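Local coordinates for protein Blo t 1 allergen (Blomia tropicalis, PDB 5JT8) that is a mite allergen of the papain family of cysteine proteases, here with its propeptide, and probably cleaves peptide bonds once that propeptide is removed, at residues 268-273 against 292-297. Numbering follows the deposited sequence.
Sequences VLRGVA and QGVDYW. With NO3 (nitrate ion), chain H.
V268 CG1 is the meeting point of the contact, lying 3.9 Å from V294 CG1 and also 3.9 Å from Y296 CB. The two valine side chains run alongside each other, pointing opposite ways, each reaching across with the methyl set anti to its own backbone N (chi1 179° in V268, -174° in V294). Y296 offers V268 the root of its side chain, with the two side chains set roughly perpendicular. R270 adds its aliphatic part: CD rests on V294 CG1 at 3.8 Å, and a bend about the CG-CD bond (chi3 -53°) turns NE and the guanidinium aside. The guanidinium still passes beside V294, NH1 lying 4.2 Å from V294 CG2, while NH2 forms a salt bridge with D66 of the propeptide. Away from this apolar patch, the backbone N of A273 donates a hydrogen bond of 3.1 Å to O1 of a nitrate ion, probably picked up during crystallisation. The ring of Y296 meets that of Y314 nearly perpendicularly, and V268 touches both Y314 and V291. The contact thus lies at the surface of the protease's beta domain, where strand 312-316 pairs in parallel with the short, weakly bonded strand 268-269 and antiparallel with 294-300, itself hairpinned to strand 281-291.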
loop_
_atom_site.group_PDB
_atom_site.type_symbol
_atom_site.label_atom_id
_atom_site.label_comp_id
_atom_site.label_asym_id
_atom_site.label_seq_id
_atom_site.Cartn_x
_atom_site.Cartn_y
_atom_site.Cartn_z
ATOM N N VAL A 268 -10.380 6.921 -13.103
ATOM C CA VAL A 268 -11.040 6.207 -12.017
ATOM C C VAL A 268 -11.307 4.765 -12.420
ATOM O O VAL A 268 -12.052 4.489 -13.363
ATOM C CB VAL A 268 -12.367 6.862 -11.597
ATOM C CG1 VAL A 268 -13.003 6.039 -10.483
ATOM C CG2 VAL A 268 -12.124 8.283 -11.145
ATOM N N LEU A 269 -10.671 3.851 -11.707
ATOM C CA LEU A 269 -10.844 2.432 -11.946
ATOM C C LEU A 269 -12.234 1.995 -11.515
ATOM O O LEU A 269 -12.539 1.962 -10.320
ATOM C CB LEU A 269 -9.765 1.639 -11.198
ATOM C CG LEU A 269 -9.542 0.198 -11.658
ATOM C CD1 LEU A 269 -9.258 0.156 -13.166
ATOM C CD2 LEU A 269 -8.396 -0.432 -10.875
ATOM N N ARG A 270 -13.073 1.669 -12.491
ATOM C CA ARG A 270 -14.432 1.204 -12.240
ATOM C C ARG A 270 -14.595 -0.265 -12.617
ATOM O O ARG A 270 -13.855 -0.781 -13.456
ATOM C CB ARG A 270 -15.457 2.025 -13.036
ATOM C CG ARG A 270 -15.585 3.482 -12.651
ATOM C CD ARG A 270 -16.842 4.081 -13.289
ATOM N NE ARG A 270 -16.869 3.856 -14.728
ATOM C CZ ARG A 270 -17.885 4.187 -15.521
ATOM N NH1 ARG A 270 -18.971 4.762 -15.013
ATOM N NH2 ARG A 270 -17.815 3.944 -16.822
ATOM N N GLY A 271 -15.581 -0.924 -12.009
ATOM C CA GLY A 271 -15.951 -2.281 -12.375
ATOM C C GLY A 271 -14.881 -3.351 -12.215
ATOM O O GLY A 271 -14.903 -4.351 -12.913
ATOM N N VAL A 272 -13.940 -3.160 -11.298
ATOM C CA VAL A 272 -12.907 -4.173 -11.095
ATOM C C VAL A 272 -13.092 -4.936 -9.776
ATOM O O VAL A 272 -13.181 -4.328 -8.695
ATOM C CB VAL A 272 -11.488 -3.544 -11.127
ATOM C CG1 VAL A 272 -10.450 -4.545 -10.664
ATOM C CG2 VAL A 272 -11.160 -3.040 -12.521
ATOM N N ALA A 273 -13.179 -6.264 -9.893
ATOM C CA ALA A 273 -13.045 -7.190 -8.765
ATOM C C ALA A 273 -13.938 -6.832 -7.592
ATOM O O ALA A 273 -13.455 -6.601 -6.487
ATOM C CB ALA A 273 -11.582 -7.247 -8.304
ATOM N N GLN A 292 -18.180 13.561 -11.585
ATOM C CA GLN A 292 -19.259 13.362 -12.542
ATOM C C GLN A 292 -20.029 12.051 -12.369
ATOM O O GLN A 292 -20.043 11.201 -13.255
ATOM C CB GLN A 292 -18.676 13.473 -13.939
ATOM C CG GLN A 292 -17.915 14.779 -14.066
ATOM C CD GLN A 292 -17.465 15.058 -15.457
ATOM O OE1 GLN A 292 -16.630 14.338 -16.004
ATOM N NE2 GLN A 292 -18.028 16.098 -16.058
ATOM N N GLY A 293 -20.651 11.896 -11.205
ATOM C CA GLY A 293 -21.487 10.745 -10.926
ATOM C C GLY A 293 -20.758 9.560 -10.335
ATOM O O GLY A 293 -21.384 8.646 -9.804
ATOM N N VAL A 294 -19.433 9.573 -10.412
ATOM C CA VAL A 294 -18.635 8.432 -9.963
ATOM C C VAL A 294 -17.927 8.650 -8.619
ATOM O O VAL A 294 -16.994 9.447 -8.523
ATOM C CB VAL A 294 -17.582 8.076 -11.020
ATOM C CG1 VAL A 294 -16.851 6.791 -10.620
ATOM C CG2 VAL A 294 -18.244 7.942 -12.395
ATOM N N ASP A 295 -18.360 7.927 -7.593
ATOM C CA ASP A 295 -17.714 7.981 -6.282
ATOM C C ASP A 295 -16.407 7.165 -6.259
ATOM O O ASP A 295 -16.385 6.023 -6.711
ATOM C CB ASP A 295 -18.662 7.472 -5.190
ATOM C CG ASP A 295 -19.925 8.326 -5.070
ATOM O OD1 ASP A 295 -19.900 9.474 -5.543
ATOM O OD2 ASP A 295 -20.930 7.865 -4.495
ATOM N N TYR A 296 -15.328 7.749 -5.744
ATOM C CA TYR A 296 -14.044 7.052 -5.712
ATOM C C TYR A 296 -13.302 7.206 -4.397
ATOM O O TYR A 296 -13.586 8.096 -3.602
ATOM C CB TYR A 296 -13.136 7.530 -6.854
ATOM C CG TYR A 296 -12.799 9.000 -6.782
ATOM C CD1 TYR A 296 -11.720 9.462 -6.019
ATOM C CD2 TYR A 296 -13.573 9.935 -7.463
ATOM C CE1 TYR A 296 -11.413 10.834 -5.957
ATOM C CE2 TYR A 296 -13.289 11.290 -7.398
ATOM C CZ TYR A 296 -12.205 11.741 -6.648
ATOM O OH TYR A 296 -11.933 13.100 -6.606
ATOM N N TRP A 297 -12.354 6.307 -4.193
ATOM C CA TRP A 297 -11.413 6.366 -3.092
ATOM C C TRP A 297 -10.117 7.013 -3.571
ATOM O O TRP A 297 -9.735 6.847 -4.730
ATOM C CB TRP A 297 -11.093 4.969 -2.579
ATOM C CG TRP A 297 -12.205 4.231 -1.941
ATOM C CD1 TRP A 297 -12.812 3.102 -2.401
ATOM C CD2 TRP A 297 -12.817 4.539 -0.690
ATOM N NE1 TRP A 297 -13.791 2.698 -1.521
ATOM C CE2 TRP A 297 -13.812 3.567 -0.462
ATOM C CE3 TRP A 297 -12.635 5.552 0.252
ATOM C CZ2 TRP A 297 -14.593 3.564 0.681
ATOM C CZ3 TRP A 297 -13.432 5.556 1.383
ATOM C CH2 TRP A 297 -14.385 4.566 1.587
HETATM N N NO3 H . -11.543 -7.892 -12.489
HETATM O O1 NO3 H . -12.724 -7.497 -12.739
HETATM O O2 NO3 H . -11.294 -8.438 -11.373
HETATM O O3 NO3 H . -10.616 -7.750 -13.344
#